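Local coordinates for protein GTP pyrophosphokinase YjbM (Bacillus subtilis PY79, PDB 5F2V) that makes the alarmone (p)ppGpp by transferring pyrophosphate from ATP to GTP or GDP, as a cooperative homotetramer with a probably minor role in the stringent response, at residues D33-I38 with C78-D83; A72-M77 with V134-Q139; R115-V120 with I138-L143. All coordinates share one frame; numbering follows the deposited sequence.

Contact 1: residues D33-I38 with C78-D83; sequences DDHSPI and CQFVDD
H35 and D83 form a largely buried histidine-carboxylate contact, which ties the loop between helix 3-29 and strand 40-45 to the chain where strand 72-78 gives way to helix 81-93. The imidazole points its NE2 at the carboxylate, with CG anti to the backbone N (chi1 156°). NE2 donates to D83 OD2 at 2.8 Å, on the syn side, tilted from the carboxylate plane but almost in the plane of the imidazole, and more weakly to OD1. D83 OD2 also accepts from the backbone N of F80, 3.2 Å away, on the other face of the carboxylate. An aspartate suits this place because it joins the loop to its own turn, which D83 N closes on F80 O. Aromatic packing adds to the grip: the edge of F80 meets the face of H35 in an offset edge-to-face pair, with planes at 62°. Beside the H35-D83 pair, the ring of P37 packs on Y29 of helix 3-29 and on I86, V87 and M90 of helix 81-93. R189 of helix 165-192 packs on both H35 and F80, and F147 and I151 of a second subunit pack on Q79 and F80.

Contact 2: residues A72-M77 with V134-Q139; sequences AGLRIM and VLVEIQ. With MG (magnesium ion), chain R; APC (diphosphomethylphosphonic acid adenosyl ester), chain Q.
G73 pairs with E137, L74 with I138 and R75 with Q139, making 72-77 and 134-139 parallel neighbours in the central mixed sheet, their directions 18° apart. Four backbone hydrogen bonds join them: E137 N to A72 O, L74 N to E137 O, Q139 N to L74 O and I76 N to Q139 O.

On the face away from the nucleotide the contact is apolar. L74 CD1 meets V136 CG1 at 3.8 Å, and I76 CD1 reaches I138 CG2 at the same distance. Branched aliphatic side chains suit a layer packed against helix 3-29, where L22 touches L74 and I76 and L18 touches V136.

The other face is polar. R75 and Q139 run side by side, with guanidinium and amide planes only 8° apart. R75 starts with CG anti to its N and bends at chi3 (-63°), which brings NE into a hydrogen bond with Q139 OE1; NH2 adds a weaker bond to the same oxygen. The amide thus fixes the rotation of the guanidinium, so that one face lies over N3 of the adenine. G73 leaves room for the base, since a beta carbon here would fall 2.6 Å from APC N6. That amino group donates to L74 O at 3.1 Å and weakly to E137 OE1.

Metal binding falls to E137. Its extended chain carries OE2 to the magnesium ion at 2.5 Å, which two waters and APC O1B and O2B also bind; D70 is a further magnesium-binding residue of this enzyme. OE1 accepts from one of these waters and, weakly, from Q139 NE2. With E137 inferred to be the proton acceptor, and K54, K46 and R44 also holding the nucleotide, this is the ATP site of a RelA/SpoT synthetase, built on the sheet of the nucleotidyltransferase fold.

Contact 3: residues R115-V120 with I138-L143; sequences RSYHLV and IQIRTL. With APC (diphosphomethylphosphonic acid adenosyl ester), chain Q.
Y117 and I140 face each other as a hydrogen-bonded pair, as do L119 and I138, in an antiparallel ladder whose strands run at 164°. This is the open end of the beta hairpin formed by strands 116-127 and 130-142, and T142 N prolongs the ladder by donating to R115 O at 3.2 Å. On the face toward helix 81-93, L119 and I138 lie side by side, with L119 CD1 4.0 Å from I138 CB. The edge of the Y117 ring is turned to I140 CD1, and the helix packs on this face through V87, L91 and F92. The opposite face carries S116, H118, Q139 and R141. H118, a residue of the product site, has its CB 3.9 Å from Q139 CA, while its ring leads away to meet H109 and Y105. Replacing Q139 by a leucine would probably leave the R75 guanidinium without its amide acceptor and free to turn beside the adenine. Just before strand 116-127, R115 forms a salt bridge with D182. At the end of strand 130-142, T142, a residue suited to an N-cap, turns OG1 (chi1 53°) to accept from M145 N; OG1 is also hydrogen-bonded to D182 OD2, the partner of R115 NH1.

How the contacts relate
From the N terminus, the chain leaves helix 3-29 and enters contact 1 at 33-38, whose loop, holding strand 40-45 and helix 48-58, closes at 78-83. Strand 72-77 has by then opened contact 2, so contacts 1 and 2 cross; I38 CD1 packs on I76 CG2 where they meet. Contact 3 opens at 115-120, after contact 1 has closed, and closes as a local hairpin on 138-143. Contacts 2 and 3 share I138 and Q139, placing strand 130-142 between 72-78 and 116-127. C78 continues into contact 3 through probable backbone bonds to R141 and L143. The loop and helix 81-93 are thereby tied to the sheet whose face carries the nucleotide.

Contact 1: residues D33-I38 with C78-D83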
loop_
_atom_site.group_PDB
_atom_site.type_symbol
_atom_site.label_atom_id
_atom_site.label_comp_id
_atom_site.label_asym_id
_atom_site.label_seq_id
_atom_site.Cartn_x
_atom_site.Cartn_y
_atom_site.Cartn_z
ATOM N N ASP C 33 -5.175 6.748 22.599
ATOM C CA ASP C 33 -6.633 6.691 22.498
ATOM C C ASP C 33 -7.220 8.108 22.449
ATOM O O ASP C 33 -8.438 8.295 22.341
ATOM C CB ASP C 33 -7.229 5.882 23.652
ATOM C CG ASP C 33 -8.103 4.736 23.165
ATOM O OD1 ASP C 33 -7.988 4.355 21.979
ATOM O OD2 ASP C 33 -8.900 4.213 23.970
ATOM N N ASP C 34 -6.327 9.097 22.513
ATOM C CA ASP C 34 -6.673 10.504 22.406
ATOM C C ASP C 34 -7.104 10.798 20.969
ATOM O O ASP C 34 -6.758 10.045 20.049
ATOM C CB ASP C 34 -5.479 11.374 22.823
ATOM C CG ASP C 34 -5.862 12.817 23.051
ATOM O OD1 ASP C 34 -7.069 13.088 23.167
ATOM O OD2 ASP C 34 -4.961 13.679 23.122
ATOM N N HIS C 35 -7.871 11.871 20.783
ATOM C CA HIS C 35 -8.361 12.252 19.464
ATOM C C HIS C 35 -7.190 12.616 18.550
ATOM O O HIS C 35 -6.357 13.464 18.884
ATOM C CB HIS C 35 -9.362 13.414 19.576
ATOM C CG HIS C 35 -9.489 14.247 18.334
ATOM N ND1 HIS C 35 -10.202 13.838 17.226
ATOM C CD2 HIS C 35 -9.004 15.479 18.033
ATOM C CE1 HIS C 35 -10.144 14.777 16.296
ATOM N NE2 HIS C 35 -9.418 15.780 16.757
ATOM N N SER C 36 -7.115 11.938 17.411
ATOM C CA SER C 36 -6.120 12.259 16.413
ATOM C C SER C 36 -6.515 13.553 15.749
ATOM O O SER C 36 -7.638 13.684 15.310
ATOM C CB SER C 36 -6.016 11.142 15.380
ATOM O OG SER C 36 -5.039 11.440 14.402
ATOM N N PRO C 37 -5.598 14.525 15.665
ATOM C CA PRO C 37 -5.962 15.752 14.932
ATOM C C PRO C 37 -6.107 15.511 13.430
ATOM O O PRO C 37 -6.606 16.366 12.706
ATOM C CB PRO C 37 -4.788 16.693 15.213
ATOM C CG PRO C 37 -3.641 15.782 15.563
ATOM C CD PRO C 37 -4.234 14.578 16.225
ATOM N N ILE C 38 -5.657 14.346 12.973
ATOM C CA ILE C 38 -5.614 14.035 11.553
ATOM C C ILE C 38 -6.549 12.890 11.216
ATOM O O ILE C 38 -6.443 11.804 11.777
ATOM C CB ILE C 38 -4.187 13.657 11.100
ATOM C CG1 ILE C 38 -3.213 14.809 11.345
ATOM C CG2 ILE C 38 -4.180 13.268 9.637
ATOM C CD1 ILE C 38 -2.186 14.934 10.252
ATOM N N CYS C 78 -9.053 16.991 8.738
ATOM C CA CYS C 78 -9.396 16.872 10.157
ATOM C C CYS C 78 -10.878 16.991 10.403
ATOM O O CYS C 78 -11.603 17.579 9.605
ATOM C CB CYS C 78 -8.697 17.929 11.008
ATOM S SG CYS C 78 -7.384 18.881 10.218
ATOM N N GLN C 79 -11.323 16.439 11.529
ATOM C CA GLN C 79 -12.724 16.529 11.926
ATOM C C GLN C 79 -13.075 17.962 12.277
ATOM O O GLN C 79 -14.081 18.492 11.811
ATOM C CB GLN C 79 -13.014 15.605 13.109
ATOM C CG GLN C 79 -13.182 14.141 12.722
ATOM C CD GLN C 79 -13.092 13.201 13.913
ATOM O OE1 GLN C 79 -12.663 13.593 14.998
ATOM N NE2 GLN C 79 -13.482 11.945 13.711
ATOM N N PHE C 80 -12.210 18.595 13.064
ATOM C CA PHE C 80 -12.518 19.869 13.699
ATOM C C PHE C 80 -11.638 21.046 13.259
ATOM O O PHE C 80 -10.424 20.934 13.170
ATOM C CB PHE C 80 -12.425 19.700 15.216
ATOM C CG PHE C 80 -13.270 18.578 15.749
ATOM C CD1 PHE C 80 -14.648 18.684 15.780
ATOM C CD2 PHE C 80 -12.689 17.421 16.226
ATOM C CE1 PHE C 80 -15.429 17.650 16.268
ATOM C CE2 PHE C 80 -13.457 16.394 16.714
ATOM C CZ PHE C 80 -14.837 16.506 16.736
ATOM N N VAL C 81 -12.278 22.174 12.984
ATOM C CA VAL C 81 -11.603 23.447 12.770
ATOM C C VAL C 81 -10.389 23.609 13.676
ATOM O O VAL C 81 -9.325 24.022 13.232
ATOM C CB VAL C 81 -12.570 24.651 13.032
ATOM C CG1 VAL C 81 -11.803 25.953 13.137
ATOM C CG2 VAL C 81 -13.600 24.743 11.951
ATOM N N ASP C 82 -10.561 23.282 14.950
ATOM C CA ASP C 82 -9.550 23.597 15.944
ATOM C C ASP C 82 -8.382 22.650 15.806
ATOM O O ASP C 82 -7.302 22.884 16.345
ATOM C CB ASP C 82 -10.138 23.544 17.353
ATOM C CG ASP C 82 -10.726 24.893 17.789
ATOM O OD1 ASP C 82 -11.818 25.299 17.292
ATOM O OD2 ASP C 82 -10.075 25.555 18.629
ATOM N N ASP C 83 -8.605 21.585 15.054
ATOM C CA ASP C 83 -7.554 20.645 14.785
ATOM C C ASP C 83 -6.489 21.290 13.893
ATOM O O ASP C 83 -5.290 21.010 14.040
ATOM C CB ASP C 83 -8.131 19.385 14.149
ATOM C CG ASP C 83 -8.778 18.458 15.167
ATOM O OD1 ASP C 83 -8.355 18.477 16.344
ATOM O OD2 ASP C 83 -9.695 17.698 14.785
#

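Contact 2: residues A72-M77 with V134-Q139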
loop_
_atom_site.group_PDB
_atom_site.type_symbol
_atom_site.label_atom_id
_atom_site.label_comp_id
_atom_site.label_asym_id
_atom_site.label_seq_id
_atom_site.Cartn_x
_atom_site.Cartn_y
_atom_site.Cartn_z
ATOM N N ALA C 72 4.020 19.605 -6.080
ATOM C CA ALA C 72 3.888 18.511 -5.160
ATOM C C ALA C 72 2.898 18.948 -4.123
ATOM O O ALA C 72 3.097 19.970 -3.473
ATOM C CB ALA C 72 5.243 18.171 -4.514
ATOM N N GLY C 73 1.829 18.192 -3.946
ATOM C CA GLY C 73 0.853 18.606 -2.972
ATOM C C GLY C 73 0.483 17.501 -2.025
ATOM O O GLY C 73 0.400 16.340 -2.421
ATOM N N LEU C 74 0.273 17.866 -0.767
ATOM C CA LEU C 74 -0.381 16.985 0.179
ATOM C C LEU C 74 -1.596 17.678 0.800
ATOM O O LEU C 74 -1.667 18.900 0.879
ATOM C CB LEU C 74 0.589 16.533 1.266
ATOM C CG LEU C 74 1.494 15.344 0.942
ATOM C CD1 LEU C 74 2.751 15.825 0.251
ATOM C CD2 LEU C 74 1.822 14.584 2.215
ATOM N N ARG C 75 -2.561 16.882 1.231
ATOM C CA ARG C 75 -3.765 17.416 1.835
ATOM C C ARG C 75 -4.072 16.653 3.111
ATOM O O ARG C 75 -4.285 15.446 3.089
ATOM C CB ARG C 75 -4.935 17.337 0.864
ATOM C CG ARG C 75 -6.215 17.971 1.398
ATOM C CD ARG C 75 -7.312 18.031 0.340
ATOM N NE ARG C 75 -6.934 18.880 -0.786
ATOM C CZ ARG C 75 -7.307 18.633 -2.029
ATOM N NH1 ARG C 75 -8.054 17.570 -2.274
ATOM N NH2 ARG C 75 -6.933 19.430 -3.022
ATOM N N ILE C 76 -4.063 17.373 4.224
ATOM C CA ILE C 76 -4.317 16.806 5.537
ATOM C C ILE C 76 -5.753 17.154 5.934
ATOM O O ILE C 76 -6.150 18.322 5.873
ATOM C CB ILE C 76 -3.298 17.345 6.572
ATOM C CG1 ILE C 76 -1.879 16.886 6.210
ATOM C CG2 ILE C 76 -3.669 16.916 7.974
ATOM C CD1 ILE C 76 -0.787 17.353 7.178
ATOM N N MET C 77 -6.537 16.147 6.310
ATOM C CA MET C 77 -7.951 16.354 6.649
ATOM C C MET C 77 -8.234 16.119 8.139
ATOM O O MET C 77 -7.702 15.167 8.738
ATOM C CB MET C 77 -8.835 15.442 5.804
ATOM C CG MET C 77 -9.756 16.165 4.838
ATOM S SD MET C 77 -9.014 16.531 3.238
ATOM C CE MET C 77 -8.653 14.892 2.636
ATOM N N VAL C 134 12.879 20.727 -2.720
ATOM C CA VAL C 134 11.663 20.884 -3.530
ATOM C C VAL C 134 10.536 21.524 -2.731
ATOM O O VAL C 134 10.364 21.259 -1.535
ATOM C CB VAL C 134 11.186 19.528 -4.120
ATOM C CG1 VAL C 134 12.331 18.848 -4.877
ATOM C CG2 VAL C 134 10.646 18.620 -3.041
ATOM N N LEU C 135 9.793 22.404 -3.380
ATOM C CA LEU C 135 8.632 22.987 -2.724
ATOM C C LEU C 135 7.543 21.935 -2.624
ATOM O O LEU C 135 7.311 21.161 -3.566
ATOM C CB LEU C 135 8.132 24.222 -3.474
ATOM C CG LEU C 135 9.160 25.343 -3.388
ATOM C CD1 LEU C 135 8.854 26.425 -4.387
ATOM C CD2 LEU C 135 9.251 25.878 -1.957
ATOM N N VAL C 136 6.906 21.886 -1.459
ATOM C CA VAL C 136 5.742 21.044 -1.265
ATOM C C VAL C 136 4.655 21.841 -0.586
ATOM O O VAL C 136 4.881 22.383 0.499
ATOM C CB VAL C 136 6.047 19.813 -0.419
ATOM C CG1 VAL C 136 4.756 19.033 -0.168
ATOM C CG2 VAL C 136 7.106 18.937 -1.096
ATOM N N GLU C 137 3.481 21.915 -1.211
ATOM C CA GLU C 137 2.340 22.577 -0.588
ATOM C C GLU C 137 1.532 21.594 0.247
ATOM O O GLU C 137 1.122 20.546 -0.237
ATOM C CB GLU C 137 1.439 23.227 -1.640
ATOM C CG GLU C 137 0.285 24.021 -1.045
ATOM C CD GLU C 137 -0.875 24.159 -2.004
ATOM O OE1 GLU C 137 -1.637 23.180 -2.125
ATOM O OE2 GLU C 137 -1.035 25.235 -2.635
ATOM N N ILE C 138 1.296 21.944 1.505
ATOM C CA ILE C 138 0.493 21.117 2.400
ATOM C C ILE C 138 -0.812 21.805 2.777
ATOM O O ILE C 138 -0.837 22.700 3.627
ATOM C CB ILE C 138 1.242 20.780 3.690
ATOM C CG1 ILE C 138 2.465 19.931 3.375
ATOM C CG2 ILE C 138 0.339 20.029 4.658
ATOM C CD1 ILE C 138 3.268 19.621 4.585
ATOM N N GLN C 139 -1.901 21.370 2.157
ATOM C CA GLN C 139 -3.211 21.874 2.508
ATOM C C GLN C 139 -3.702 21.314 3.846
ATOM O O GLN C 139 -3.316 20.235 4.250
ATOM C CB GLN C 139 -4.203 21.553 1.394
ATOM C CG GLN C 139 -3.998 22.400 0.150
ATOM C CD GLN C 139 -4.790 21.890 -1.028
ATOM O OE1 GLN C 139 -5.567 20.933 -0.918
ATOM N NE2 GLN C 139 -4.602 22.523 -2.168
HETATM MG MG MG R . -1.936 24.518 -4.885
HETATM P PG APC Q . -4.326 25.888 -8.859
HETATM O O1G APC Q . -3.122 26.722 -8.674
HETATM O O2G APC Q . -5.323 26.757 -9.529
HETATM O O3G APC Q . -3.811 24.890 -9.825
HETATM P PB APC Q . -3.773 24.410 -6.620
HETATM O O1B APC Q . -4.049 24.625 -5.135
HETATM O O2B APC Q . -2.387 24.953 -6.929
HETATM O O3B APC Q . -4.840 25.256 -7.497
HETATM P PA APC Q . -5.214 22.258 -8.229
HETATM O O1A APC Q . -6.419 22.048 -7.333
HETATM O O2A APC Q . -5.686 23.511 -8.860
HETATM C C3A APC Q . -3.962 22.634 -6.952
HETATM O "O5'" APC Q . -4.734 21.035 -9.318
HETATM C "C5'" APC Q . -5.518 19.947 -9.863
HETATM C "C4'" APC Q . -5.952 18.698 -9.027
HETATM O "O4'" APC Q . -5.093 18.304 -7.893
HETATM C "C3'" APC Q . -7.282 18.673 -8.310
HETATM O "O3'" APC Q . -7.926 17.366 -8.397
HETATM C "C2'" APC Q . -7.099 18.825 -6.857
HETATM O "O2'" APC Q . -8.188 18.235 -6.093
HETATM C "C1'" APC Q . -5.846 18.097 -6.627
HETATM N N9 APC Q . -5.040 18.653 -5.605
HETATM C C8 APC Q . -4.579 19.844 -5.814
HETATM N N7 APC Q . -3.767 20.278 -4.790
HETATM C C5 APC Q . -3.752 19.139 -3.881
HETATM C C6 APC Q . -3.121 18.867 -2.646
HETATM N N6 APC Q . -2.297 19.828 -1.987
HETATM N N1 APC Q . -3.342 17.670 -2.097
HETATM C C2 APC Q . -4.134 16.761 -2.685
HETATM N N3 APC Q . -4.766 16.932 -3.862
HETATM C C4 APC Q . -4.599 18.107 -4.481
HETATM O O HOH W 1 -2.678 22.507 -4.257
HETATM O O HOH W 2 -1.319 26.748 -5.149
#

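Contact 3: residues R115-V120 with I138-L143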
loop_
_atom_site.group_PDB
_atom_site.type_symbol
_atom_site.label_atom_id
_atom_site.label_comp_id
_atom_site.label_asym_id
_atom_site.label_seq_id
_atom_site.Cartn_x
_atom_site.Cartn_y
_atom_site.Cartn_z
ATOM N N ARG C 115 -11.873 27.307 6.965
ATOM C CA ARG C 115 -11.946 25.860 7.104
ATOM C C ARG C 115 -10.939 25.205 6.152
ATOM O O ARG C 115 -10.674 24.007 6.241
ATOM C CB ARG C 115 -13.367 25.367 6.843
ATOM C CG ARG C 115 -14.412 26.038 7.751
ATOM C CD ARG C 115 -15.852 25.614 7.426
ATOM N NE ARG C 115 -16.242 25.906 6.047
ATOM C CZ ARG C 115 -16.914 25.046 5.295
ATOM N NH1 ARG C 115 -17.247 23.875 5.815
ATOM N NH2 ARG C 115 -17.260 25.346 4.043
ATOM N N SER C 116 -10.369 26.022 5.264
ATOM C CA SER C 116 -9.316 25.611 4.340
ATOM C C SER C 116 -8.106 26.509 4.538
ATOM O O SER C 116 -8.231 27.720 4.535
ATOM C CB SER C 116 -9.819 25.676 2.892
ATOM O OG SER C 116 -8.790 26.032 1.991
ATOM N N TYR C 117 -6.944 25.897 4.731
ATOM C CA TYR C 117 -5.690 26.590 5.035
ATOM C C TYR C 117 -4.562 25.824 4.384
ATOM O O TYR C 117 -4.755 24.709 3.923
ATOM C CB TYR C 117 -5.467 26.674 6.546
ATOM C CG TYR C 117 -4.271 27.481 7.032
ATOM C CD1 TYR C 117 -4.323 28.862 7.093
ATOM C CD2 TYR C 117 -3.111 26.858 7.483
ATOM C CE1 TYR C 117 -3.250 29.609 7.560
ATOM C CE2 TYR C 117 -2.026 27.604 7.958
ATOM C CZ TYR C 117 -2.114 28.978 7.995
ATOM O OH TYR C 117 -1.077 29.752 8.456
ATOM N N HIS C 118 -3.375 26.400 4.352
ATOM C CA HIS C 118 -2.282 25.729 3.700
ATOM C C HIS C 118 -0.971 26.419 4.064
ATOM O O HIS C 118 -0.973 27.567 4.500
ATOM C CB HIS C 118 -2.522 25.705 2.184
ATOM C CG HIS C 118 -2.121 26.966 1.484
ATOM N ND1 HIS C 118 -0.896 27.122 0.873
ATOM C CD2 HIS C 118 -2.777 28.136 1.308
ATOM C CE1 HIS C 118 -0.814 28.330 0.345
ATOM N NE2 HIS C 118 -1.941 28.969 0.596
ATOM N N LEU C 119 0.138 25.706 3.933
ATOM C CA LEU C 119 1.448 26.326 4.083
ATOM C C LEU C 119 2.476 25.588 3.226
ATOM O O LEU C 119 2.352 24.390 2.992
ATOM C CB LEU C 119 1.885 26.374 5.554
ATOM C CG LEU C 119 1.612 25.196 6.474
ATOM C CD1 LEU C 119 2.194 23.967 5.847
ATOM C CD2 LEU C 119 2.229 25.423 7.843
ATOM N N VAL C 120 3.476 26.309 2.731
ATOM C CA VAL C 120 4.449 25.702 1.841
ATOM C C VAL C 120 5.706 25.326 2.607
ATOM O O VAL C 120 6.155 26.066 3.475
ATOM C CB VAL C 120 4.806 26.636 0.703
ATOM C CG1 VAL C 120 5.716 25.936 -0.261
ATOM C CG2 VAL C 120 3.546 27.087 0.006
ATOM N N ILE C 138 1.296 21.944 1.505
ATOM C CA ILE C 138 0.493 21.117 2.400
ATOM C C ILE C 138 -0.812 21.805 2.777
ATOM O O ILE C 138 -0.837 22.700 3.627
ATOM C CB ILE C 138 1.242 20.780 3.690
ATOM C CG1 ILE C 138 2.465 19.931 3.375
ATOM C CG2 ILE C 138 0.339 20.029 4.658
ATOM C CD1 ILE C 138 3.268 19.621 4.585
ATOM N N GLN C 139 -1.901 21.370 2.157
ATOM C CA GLN C 139 -3.211 21.874 2.508
ATOM C C GLN C 139 -3.702 21.314 3.846
ATOM O O GLN C 139 -3.316 20.235 4.250
ATOM C CB GLN C 139 -4.203 21.553 1.394
ATOM C CG GLN C 139 -3.998 22.400 0.150
ATOM C CD GLN C 139 -4.790 21.890 -1.028
ATOM O OE1 GLN C 139 -5.567 20.933 -0.918
ATOM N NE2 GLN C 139 -4.602 22.523 -2.168
ATOM N N ILE C 140 -4.542 22.071 4.538
ATOM C CA ILE C 140 -5.217 21.592 5.735
ATOM C C ILE C 140 -6.698 22.033 5.726
ATOM O O ILE C 140 -7.011 23.223 5.759
ATOM C CB ILE C 140 -4.518 22.094 6.997
ATOM C CG1 ILE C 140 -3.008 22.027 6.814
ATOM C CG2 ILE C 140 -4.938 21.282 8.211
ATOM C CD1 ILE C 140 -2.263 22.494 8.033
ATOM N N ARG C 141 -7.594 21.048 5.660
ATOM C CA ARG C 141 -9.025 21.261 5.470
ATOM C C ARG C 141 -9.817 20.462 6.492
ATOM O O ARG C 141 -9.330 19.459 7.019
ATOM C CB ARG C 141 -9.442 20.823 4.078
ATOM C CG ARG C 141 -8.689 21.481 2.968
ATOM C CD ARG C 141 -8.963 20.756 1.686
ATOM N NE ARG C 141 -8.656 21.589 0.538
ATOM C CZ ARG C 141 -9.209 21.422 -0.661
ATOM N NH1 ARG C 141 -10.098 20.445 -0.874
ATOM N NH2 ARG C 141 -8.880 22.236 -1.658
ATOM N N THR C 142 -11.037 20.884 6.778
ATOM C CA THR C 142 -11.944 20.001 7.492
ATOM C C THR C 142 -12.511 18.980 6.502
ATOM O O THR C 142 -12.658 19.272 5.310
ATOM C CB THR C 142 -13.089 20.771 8.154
ATOM O OG1 THR C 142 -13.740 21.587 7.168
ATOM C CG2 THR C 142 -12.566 21.658 9.267
ATOM N N LEU C 143 -12.812 17.784 6.987
ATOM C CA LEU C 143 -13.591 16.825 6.211
ATOM C C LEU C 143 -14.784 17.468 5.513
ATOM O O LEU C 143 -15.030 17.200 4.336
ATOM C CB LEU C 143 -14.102 15.705 7.099
ATOM C CG LEU C 143 -13.120 14.689 7.641
ATOM C CD1 LEU C 143 -13.849 13.861 8.687
ATOM C CD2 LEU C 143 -12.679 13.836 6.491
HETATM P PG APC Q . -4.326 25.888 -8.859
HETATM O O1G APC Q . -3.122 26.722 -8.674
HETATM O O2G APC Q . -5.323 26.757 -9.529
HETATM O O3G APC Q . -3.811 24.890 -9.825
HETATM P PB APC Q . -3.773 24.410 -6.620
HETATM O O1B APC Q . -4.049 24.625 -5.135
HETATM O O2B APC Q . -2.387 24.953 -6.929
HETATM O O3B APC Q . -4.840 25.256 -7.497
HETATM P PA APC Q . -5.214 22.258 -8.229
HETATM O O1A APC Q . -6.419 22.048 -7.333
HETATM O O2A APC Q . -5.686 23.511 -8.860
HETATM C C3A APC Q . -3.962 22.634 -6.952
HETATM O "O5'" APC Q . -4.734 21.035 -9.318
HETATM C "C5'" APC Q . -5.518 19.947 -9.863
HETATM C "C4'" APC Q . -5.952 18.698 -9.027
HETATM O "O4'" APC Q . -5.093 18.304 -7.893
HETATM C "C3'" APC Q . -7.282 18.673 -8.310
HETATM O "O3'" APC Q . -7.926 17.366 -8.397
HETATM C "C2'" APC Q . -7.099 18.825 -6.857
HETATM O "O2'" APC Q . -8.188 18.235 -6.093
HETATM C "C1'" APC Q . -5.846 18.097 -6.627
HETATM N N9 APC Q . -5.040 18.653 -5.605
HETATM C C8 APC Q . -4.579 19.844 -5.814
HETATM N N7 APC Q . -3.767 20.278 -4.790
HETATM C C5 APC Q . -3.752 19.139 -3.881
HETATM C C6 APC Q . -3.121 18.867 -2.646
HETATM N N6 APC Q . -2.297 19.828 -1.987
HETATM N N1 APC Q . -3.342 17.670 -2.097
HETATM C C2 APC Q . -4.134 16.761 -2.685
HETATM N N3 APC Q . -4.766 16.932 -3.862
HETATM C C4 APC Q . -4.599 18.107 -4.481
#